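PDB 3MQ2: 16S rRNA methyltransferase from Streptomyces sp. DSM 40477, which methylates the N1 position of adenine 1408 in 16S rRNA with S-adenosyl-L-methionine, conferring resistance to aminoglycosides such as kanamycin, neomycin and apramycin. Local coordinates for residues Leu96-Pro107 and Val129-Leu140; Val115-Met126 and Trp166-Trp176. All coordinates share one frame; numbering follows the deposited sequence. Where two conformers were deposited one is given.

Contact 1 (Leu96-Pro107 and Val129-Leu140). With SAH (S-adenosyl-L-homocysteine), chain C.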
# COMPACT_ATOMS: atom_id res chain seq x y z
N LEU A 96 -5.15 8.77 -10.38
CA LEU A 96 -6.01 8.88 -9.21
C LEU A 96 -5.84 10.26 -8.59
O LEU A 96 -4.77 10.86 -8.65
CB LEU A 96 -5.63 7.80 -8.18
CG LEU A 96 -5.86 6.34 -8.59
CD1 LEU A 96 -5.03 5.39 -7.74
CD2 LEU A 96 -7.33 5.99 -8.49
N SER A 97 -6.90 10.77 -7.98
CA SER A 97 -6.79 12.04 -7.29
C SER A 97 -7.60 11.99 -6.01
O SER A 97 -8.60 11.28 -5.94
CB SER A 97 -7.30 13.17 -8.18
OG SER A 97 -8.63 12.89 -8.60
N GLY A 98 -7.16 12.74 -5.01
CA GLY A 98 -7.89 12.88 -3.77
C GLY A 98 -8.03 11.63 -2.90
O GLY A 98 -8.96 11.53 -2.10
N VAL A 99 -7.10 10.69 -3.03
CA VAL A 99 -7.08 9.53 -2.14
C VAL A 99 -7.00 10.01 -0.68
O VAL A 99 -6.29 10.97 -0.39
CB VAL A 99 -5.89 8.61 -2.46
CG1 VAL A 99 -5.72 7.53 -1.39
CG2 VAL A 99 -6.06 7.97 -3.86
N GLY A 100 -7.73 9.35 0.22
CA GLY A 100 -7.79 9.77 1.62
C GLY A 100 -6.97 8.94 2.59
O GLY A 100 -6.72 9.36 3.73
N GLU A 101 -6.55 7.76 2.15
CA GLU A 101 -5.75 6.88 2.99
C GLU A 101 -4.91 6.02 2.06
O GLU A 101 -5.41 5.47 1.08
CB GLU A 101 -6.67 6.01 3.85
CG GLU A 101 -5.95 4.95 4.68
CD GLU A 101 -6.84 4.36 5.76
OE1 GLU A 101 -6.51 3.28 6.29
OE2 GLU A 101 -7.88 4.98 6.08
N LEU A 102 -3.61 5.96 2.35
CA LEU A 102 -2.65 5.27 1.51
C LEU A 102 -1.91 4.21 2.32
O LEU A 102 -1.39 4.50 3.40
CB LEU A 102 -1.64 6.28 0.98
CG LEU A 102 -0.48 5.71 0.17
CD1 LEU A 102 -1.00 5.27 -1.19
CD2 LEU A 102 0.59 6.78 0.00
N HIS A 103 -1.87 2.98 1.81
CA HIS A 103 -1.14 1.88 2.45
C HIS A 103 -0.02 1.39 1.56
O HIS A 103 -0.19 1.24 0.35
CB HIS A 103 -2.07 0.69 2.75
CG HIS A 103 -3.18 1.00 3.70
ND1 HIS A 103 -4.13 0.06 4.04
CD2 HIS A 103 -3.50 2.13 4.37
CE1 HIS A 103 -4.99 0.60 4.89
NE2 HIS A 103 -4.62 1.86 5.11
N VAL A 104 1.14 1.15 2.16
CA VAL A 104 2.23 0.47 1.47
C VAL A 104 2.72 -0.60 2.43
O VAL A 104 3.39 -0.29 3.42
CB VAL A 104 3.41 1.40 1.15
CG1 VAL A 104 4.53 0.62 0.42
CG2 VAL A 104 2.94 2.58 0.30
N LEU A 105 2.38 -1.86 2.16
CA LEU A 105 2.63 -2.91 3.15
C LEU A 105 3.70 -3.89 2.68
O LEU A 105 3.59 -4.47 1.62
CB LEU A 105 1.34 -3.67 3.47
CG LEU A 105 0.11 -2.84 3.87
CD1 LEU A 105 -1.01 -3.77 4.31
CD2 LEU A 105 0.46 -1.87 4.99
N MET A 106 4.73 -4.07 3.50
CA MET A 106 5.81 -5.01 3.20
C MET A 106 6.44 -4.82 1.83
O MET A 106 6.61 -5.79 1.09
CB MET A 106 5.31 -6.47 3.29
CG MET A 106 4.23 -6.69 4.32
SD MET A 106 4.91 -6.40 5.95
CE MET A 106 5.91 -7.88 6.11
N PRO A 107 6.83 -3.58 1.49
CA PRO A 107 7.38 -3.37 0.15
C PRO A 107 8.75 -4.02 -0.03
O PRO A 107 9.49 -4.20 0.94
CB PRO A 107 7.51 -1.84 0.07
CG PRO A 107 7.75 -1.44 1.50
CD PRO A 107 6.83 -2.34 2.28
N VAL A 129 -1.37 11.60 -5.67
CA VAL A 129 -2.71 11.04 -5.83
C VAL A 129 -3.56 11.21 -4.57
O VAL A 129 -4.75 10.88 -4.57
CB VAL A 129 -2.69 9.54 -6.23
CG1 VAL A 129 -1.87 9.34 -7.50
CG2 VAL A 129 -2.17 8.67 -5.10
N CYS A 130 -2.95 11.74 -3.52
CA CYS A 130 -3.65 11.91 -2.25
C CYS A 130 -4.06 13.35 -2.06
O CYS A 130 -3.39 14.26 -2.52
CB CYS A 130 -2.73 11.54 -1.08
SG CYS A 130 -2.28 9.81 -1.00
N ARG A 131 -5.16 13.55 -1.34
CA ARG A 131 -5.47 14.91 -0.90
C ARG A 131 -4.56 15.29 0.25
O ARG A 131 -4.12 14.43 1.02
CB ARG A 131 -6.95 15.03 -0.49
CG ARG A 131 -7.33 14.20 0.71
CD ARG A 131 -8.62 14.71 1.37
NE ARG A 131 -8.96 13.90 2.54
CZ ARG A 131 -9.65 12.76 2.47
NH1 ARG A 131 -10.06 12.32 1.29
NH2 ARG A 131 -9.91 12.06 3.57
N PRO A 132 -4.28 16.58 0.40
CA PRO A 132 -3.60 17.03 1.62
C PRO A 132 -4.44 16.59 2.82
O PRO A 132 -5.67 16.74 2.79
CB PRO A 132 -3.62 18.55 1.49
CG PRO A 132 -3.74 18.82 0.02
CD PRO A 132 -4.60 17.70 -0.51
N GLY A 133 -3.79 16.04 3.84
CA GLY A 133 -4.48 15.56 5.02
C GLY A 133 -4.77 14.07 5.00
O GLY A 133 -5.21 13.50 6.00
N ALA A 134 -4.52 13.43 3.85
CA ALA A 134 -4.67 11.98 3.74
C ALA A 134 -3.79 11.28 4.77
O ALA A 134 -2.70 11.75 5.08
CB ALA A 134 -4.26 11.51 2.33
N SER A 135 -4.25 10.15 5.29
CA SER A 135 -3.44 9.36 6.21
C SER A 135 -2.62 8.36 5.43
O SER A 135 -3.00 7.97 4.33
CB SER A 135 -4.32 8.62 7.22
OG SER A 135 -5.13 7.66 6.57
N PHE A 136 -1.49 7.95 6.00
CA PHE A 136 -0.68 6.90 5.37
C PHE A 136 -0.18 5.90 6.39
O PHE A 136 -0.01 6.22 7.58
CB PHE A 136 0.50 7.46 4.56
CG PHE A 136 1.62 8.04 5.39
CD1 PHE A 136 2.59 7.22 5.97
CD2 PHE A 136 1.74 9.41 5.55
CE1 PHE A 136 3.64 7.77 6.71
CE2 PHE A 136 2.78 9.96 6.27
CZ PHE A 136 3.73 9.15 6.86
N LEU A 137 0.04 4.68 5.91
CA LEU A 137 0.68 3.61 6.66
C LEU A 137 1.71 2.98 5.75
O LEU A 137 1.36 2.47 4.68
CB LEU A 137 -0.35 2.57 7.07
CG LEU A 137 0.20 1.21 7.50
CD1 LEU A 137 1.09 1.35 8.73
CD2 LEU A 137 -0.96 0.29 7.77
N VAL A 138 2.97 3.03 6.16
CA VAL A 138 4.02 2.27 5.49
C VAL A 138 4.48 1.22 6.47
O VAL A 138 4.97 1.55 7.55
CB VAL A 138 5.22 3.14 5.09
CG1 VAL A 138 6.33 2.26 4.52
CG2 VAL A 138 4.82 4.21 4.07
N ALA A 139 4.32 -0.05 6.12
CA ALA A 139 4.70 -1.10 7.06
C ALA A 139 5.94 -1.76 6.49
O ALA A 139 5.88 -2.51 5.51
CB ALA A 139 3.59 -2.10 7.23
N LEU A 140 7.09 -1.44 7.09
CA LEU A 140 8.35 -1.95 6.58
C LEU A 140 8.59 -3.37 7.05
O LEU A 140 8.47 -3.66 8.24
CB LEU A 140 9.51 -1.08 7.05
CG LEU A 140 9.56 0.36 6.54
CD1 LEU A 140 10.78 1.05 7.12
CD2 LEU A 140 9.58 0.40 5.01
N SAH C . 1.48 -5.63 0.20
CA SAH C . 1.33 -7.01 -0.23
CB SAH C . 2.48 -7.44 -1.13
CG SAH C . 3.86 -7.02 -0.63
SD SAH C . 5.18 -7.87 -1.52
C SAH C . 1.25 -7.91 0.99
O SAH C . 1.01 -9.11 0.88
OXT SAH C . 1.43 -7.43 2.11
C5' SAH C . 5.58 -6.29 -2.30
C4' SAH C . 4.76 -6.06 -3.57
O4' SAH C . 5.09 -4.80 -4.11
C3' SAH C . 5.04 -7.09 -4.67
O3' SAH C . 3.82 -7.63 -5.12
C2' SAH C . 5.67 -6.33 -5.81
O2' SAH C . 5.17 -6.78 -7.06
C1' SAH C . 5.21 -4.91 -5.52
N9 SAH C . 6.11 -3.87 -6.01
C8 SAH C . 7.46 -3.73 -5.82
N7 SAH C . 7.87 -2.59 -6.45
C5 SAH C . 6.78 -2.02 -7.02
C6 SAH C . 6.60 -0.86 -7.77
N6 SAH C . 7.63 -0.07 -8.05
N1 SAH C . 5.34 -0.54 -8.21
C2 SAH C . 4.26 -1.35 -7.92
N3 SAH C . 4.43 -2.50 -7.18
C4 SAH C . 5.67 -2.81 -6.74
O HOH W 1 -4.78 14.32 -5.44
O HOH W 2 -10.39 13.88 -1.41
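Leu96 sets its CB against CB of Val129 (3.9 Å). At Val99 the two segments begin to pair: Val99 N bonds Val129 O (2.8 Å) and Val99 O accepts Arg131 N. Gly100 turns a corner, and its CA sits over one face of the Arg131 guanidinium, whose NH1 forms a salt bridge with Asp29. Gly100 O accepts Ser135 N. From Glu101 on, 101-105 runs parallel to 134-140, with axes 4.6 Å apart at 10°. Glu101 OE1 takes His103 NE2 in the ring plane (2.6 Å) through the anti lone pair, while OE2 pairs with Arg52. The amides of Leu102 and Val104 donate to Ser135 O and Leu137 O, and their carbonyls accept Leu137 N and Ala139 N. Both share one face with Phe136 and Val138. Leu105 is on the other. Its CG lies anti to the carbonyl carbon (chi1 -52°), which brings CD2 to both Leu137 CD2 (3.8 Å) and Ala139 CB (3.9 Å). Leu105 O accepts the amino N of S-adenosyl-L-homocysteine (2.8 Å). Met106 N closes the pairing on Ala139 O (2.8 Å). At the end of this Rossmann-like strand one carbonyl thus serves the ligand, while the adjacent Val104 O and Met106 N serve the sheet.

Contact 2 (Val115-Met126 and Trp166-Trp176); sequences VLGSSPEMLRGM and WLAPRYAEAGW
The end of helix 109-116, the turn at Gly117 and the start of helix 121-128 lie along helix 160-173 and its end, with Gly117 CA 5.7 Å from Arg170 CA and Pro120 CA 5.2 Å from Ala174 CA. Two side chains of helix 160-173 reach carbonyls at the end of helix 109-116. Tyr171 OH donates to Val115 O (2.7 Å), lying in the carbonyl plane on a lone pair. Arg170, extended from CG to NE, lays its aliphatic part along Gly117 O and sends NH1 to Leu116 O (2.9 Å). That carbonyl lies in the guanidinium plane, but NH1 stands above the carbonyl plane. Ser118 CA covers one face of the guanidinium and Trp166 CE3 the opposite one. NH1 also bonds His155 NE2. A water links Gly117 O to Arg170 O.

Leu123 fills the angle between two rings and crosses both at about a right angle. Its CD2 lies over the six-membered ring of Trp176, 3.6 Å from the centroid and 15° off the normal, a CH-pi contact. CD1 meets Tyr171 off-centre. Leu123 CB touches Ala174 CB (3.6 Å), beside Pro120 CB. Trp176 NE1 donates to Leu123 O (2.9 Å) from above the carbonyl plane, while Met126 CB sits at the ring edge. Arg124 NH2 bonds Glu173 O.

A Schellman motif, with Trp176 N on Tyr171 O and Gly175 N on Ala172 O, ends helix 160-173. Tyr171 O also accepts Ala174 N, from the opposite face of its plane. All four direct hydrogen bonds across the contact run from a side chain to a backbone carbonyl. They probably help to set how the helices sit around the apolar Leu123 core, and NE1 of the buried Trp176 is satisfied.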
# COMPACT_ATOMS: atom_id res chain seq x y z
N VAL A 115 10.28 4.17 -0.51
CA VAL A 115 9.77 4.57 0.80
C VAL A 115 10.85 4.79 1.84
O VAL A 115 10.55 5.21 2.96
CB VAL A 115 8.65 3.64 1.33
CG1 VAL A 115 7.46 3.67 0.38
CG2 VAL A 115 9.16 2.22 1.57
N LEU A 116 12.11 4.53 1.49
CA LEU A 116 13.23 4.94 2.34
C LEU A 116 13.61 6.39 2.08
O LEU A 116 14.30 7.02 2.89
CB LEU A 116 14.44 4.02 2.16
CG LEU A 116 14.17 2.58 2.62
CD1 LEU A 116 15.38 1.68 2.38
CD2 LEU A 116 13.75 2.55 4.07
N GLY A 117 13.16 6.91 0.95
CA GLY A 117 13.25 8.34 0.67
C GLY A 117 14.63 8.94 0.47
O GLY A 117 14.81 10.13 0.71
N SER A 118 15.59 8.14 0.02
CA SER A 118 16.91 8.68 -0.30
C SER A 118 16.76 9.67 -1.45
O SER A 118 17.45 10.69 -1.51
CB SER A 118 17.90 7.57 -0.64
OG SER A 118 17.40 6.72 -1.66
N SER A 119 15.84 9.35 -2.35
CA SER A 119 15.34 10.29 -3.34
C SER A 119 13.86 10.48 -3.05
O SER A 119 13.18 9.54 -2.65
CB SER A 119 15.53 9.73 -4.75
OG SER A 119 14.83 10.50 -5.70
N PRO A 120 13.35 11.71 -3.22
CA PRO A 120 11.95 11.97 -2.87
C PRO A 120 10.94 11.70 -3.99
O PRO A 120 9.74 11.83 -3.73
CB PRO A 120 11.96 13.48 -2.56
CG PRO A 120 13.02 14.01 -3.47
CD PRO A 120 14.10 12.95 -3.47
N GLU A 121 11.39 11.31 -5.18
CA GLU A 121 10.49 11.23 -6.33
C GLU A 121 9.33 10.27 -6.16
O GLU A 121 8.19 10.60 -6.48
CB GLU A 121 11.27 10.91 -7.61
CG GLU A 121 12.10 12.07 -8.13
CD GLU A 121 13.58 11.75 -8.20
OE1 GLU A 121 13.93 10.56 -8.06
OE2 GLU A 121 14.38 12.68 -8.40
N MET A 122 9.60 9.07 -5.67
CA MET A 122 8.50 8.12 -5.54
C MET A 122 7.50 8.55 -4.47
O MET A 122 6.29 8.45 -4.68
CB MET A 122 8.97 6.70 -5.26
CG MET A 122 7.83 5.70 -5.39
SD MET A 122 8.36 4.01 -5.21
CE MET A 122 9.11 3.71 -6.79
N LEU A 123 7.99 9.01 -3.33
CA LEU A 123 7.10 9.50 -2.27
C LEU A 123 6.25 10.66 -2.78
O LEU A 123 5.05 10.75 -2.49
CB LEU A 123 7.90 9.93 -1.03
CG LEU A 123 8.50 8.78 -0.22
CD1 LEU A 123 9.54 9.29 0.78
CD2 LEU A 123 7.37 8.05 0.49
N ARG A 124 6.86 11.53 -3.57
CA ARG A 124 6.11 12.65 -4.14
C ARG A 124 5.05 12.19 -5.12
O ARG A 124 3.97 12.78 -5.20
CB ARG A 124 7.06 13.65 -4.82
CG ARG A 124 7.86 14.46 -3.83
CD ARG A 124 8.70 15.53 -4.53
NE ARG A 124 9.46 16.33 -3.57
CZ ARG A 124 10.65 16.86 -3.80
NH1 ARG A 124 11.24 16.70 -4.98
NH2 ARG A 124 11.26 17.56 -2.85
N GLY A 125 5.35 11.14 -5.89
CA GLY A 125 4.39 10.62 -6.84
C GLY A 125 3.19 10.01 -6.14
O GLY A 125 2.06 10.12 -6.62
N MET A 126 3.44 9.35 -5.01
CA MET A 126 2.36 8.76 -4.24
C MET A 126 1.55 9.86 -3.56
O MET A 126 0.32 9.80 -3.51
CB MET A 126 2.89 7.74 -3.23
CG MET A 126 3.25 6.40 -3.91
SD MET A 126 3.66 5.09 -2.73
CE MET A 126 5.25 5.71 -2.15
N TRP A 166 16.19 10.02 11.03
CA TRP A 166 16.61 10.20 9.64
C TRP A 166 15.52 9.97 8.57
O TRP A 166 15.68 10.41 7.44
CB TRP A 166 17.89 9.42 9.30
CG TRP A 166 17.84 7.90 9.39
CD1 TRP A 166 18.24 7.13 10.44
CD2 TRP A 166 17.39 6.98 8.38
NE1 TRP A 166 18.07 5.80 10.16
CE2 TRP A 166 17.54 5.68 8.90
CE3 TRP A 166 16.87 7.14 7.09
CZ2 TRP A 166 17.19 4.54 8.17
CZ3 TRP A 166 16.52 6.00 6.37
CH2 TRP A 166 16.69 4.72 6.91
N LEU A 167 14.44 9.28 8.93
CA LEU A 167 13.34 9.08 7.97
C LEU A 167 12.39 10.27 7.96
O LEU A 167 11.95 10.70 6.90
CB LEU A 167 12.57 7.79 8.26
CG LEU A 167 13.18 6.52 7.66
CD1 LEU A 167 12.38 5.30 8.07
CD2 LEU A 167 13.25 6.64 6.15
N ALA A 168 12.08 10.81 9.13
CA ALA A 168 11.14 11.93 9.19
C ALA A 168 11.55 13.10 8.28
O ALA A 168 10.73 13.61 7.52
CB ALA A 168 10.94 12.41 10.63
N PRO A 169 12.83 13.52 8.35
CA PRO A 169 13.28 14.65 7.52
C PRO A 169 13.11 14.35 6.04
O PRO A 169 12.68 15.22 5.29
CB PRO A 169 14.76 14.76 7.86
CG PRO A 169 14.89 14.18 9.21
CD PRO A 169 13.88 13.08 9.29
N ARG A 170 13.44 13.13 5.63
CA ARG A 170 13.29 12.73 4.24
C ARG A 170 11.84 12.72 3.82
O ARG A 170 11.51 13.12 2.70
CB ARG A 170 13.87 11.33 4.02
CG ARG A 170 15.36 11.22 4.21
CD ARG A 170 15.81 9.79 3.98
NE ARG A 170 17.26 9.69 3.83
CZ ARG A 170 17.88 8.60 3.41
NH1 ARG A 170 17.19 7.51 3.10
NH2 ARG A 170 19.20 8.60 3.30
N TYR A 171 10.97 12.24 4.70
CA TYR A 171 9.54 12.22 4.38
C TYR A 171 9.02 13.64 4.22
O TYR A 171 8.27 13.92 3.28
CB TYR A 171 8.77 11.44 5.45
CG TYR A 171 8.66 9.96 5.16
CD1 TYR A 171 9.76 9.24 4.70
CD2 TYR A 171 7.47 9.28 5.34
CE1 TYR A 171 9.67 7.89 4.43
CE2 TYR A 171 7.37 7.92 5.07
CZ TYR A 171 8.47 7.23 4.62
OH TYR A 171 8.36 5.89 4.35
N ALA A 172 9.43 14.53 5.12
CA ALA A 172 8.99 15.93 5.06
C ALA A 172 9.39 16.60 3.75
O ALA A 172 8.60 17.35 3.18
CB ALA A 172 9.54 16.73 6.25
N GLU A 173 10.60 16.32 3.28
CA GLU A 173 11.08 16.86 2.01
C GLU A 173 10.15 16.47 0.86
O GLU A 173 10.01 17.19 -0.12
CB GLU A 173 12.48 16.35 1.70
CG GLU A 173 13.51 16.61 2.78
CD GLU A 173 14.82 15.88 2.53
OE1 GLU A 173 15.68 15.87 3.43
OE2 GLU A 173 14.98 15.30 1.43
N ALA A 174 9.51 15.31 1.00
CA ALA A 174 8.66 14.76 -0.05
C ALA A 174 7.19 15.04 0.21
O ALA A 174 6.33 14.59 -0.53
CB ALA A 174 8.90 13.26 -0.20
N GLY A 175 6.90 15.77 1.29
CA GLY A 175 5.54 16.13 1.61
C GLY A 175 4.76 15.12 2.44
O GLY A 175 3.53 15.12 2.41
N TRP A 176 5.47 14.25 3.15
CA TRP A 176 4.84 13.33 4.10
C TRP A 176 5.20 13.71 5.52
O TRP A 176 6.37 13.84 5.86
CB TRP A 176 5.30 11.89 3.88
CG TRP A 176 4.93 11.27 2.56
CD1 TRP A 176 4.96 11.86 1.32
CD2 TRP A 176 4.50 9.92 2.35
NE1 TRP A 176 4.56 10.95 0.36
CE2 TRP A 176 4.28 9.75 0.97
CE3 TRP A 176 4.30 8.82 3.21
CZ2 TRP A 176 3.85 8.54 0.42
CZ3 TRP A 176 3.87 7.62 2.66
CH2 TRP A 176 3.65 7.49 1.28
O HOH W 3 13.08 12.52 0.45

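Overall arrangement
Contact 1 pairs two neighbouring strands inside the seven-stranded sheet. Contact 2 joins helices that pack on the face bearing Leu102, Phe136 and Val138. The centres of the two contacts are about 13 Å apart. Trp176 bridges them: its CH2 lies 3.4 Å from Leu102 CD2, its CE3 3.5 Å from Phe136 CD2. Nearer the ligand, Val115 CG2 meets Leu140 CD2 at 3.9 Å. The segments alternate along the chain, since 115-126 is part of the helical connection between the paired strands. Contact 1 touches S-adenosyl-L-homocysteine directly through Leu105 and Met106. Contact 2 stands further back, with the nearest atoms of the Met126 side chain and the ligand about 8 Å apart.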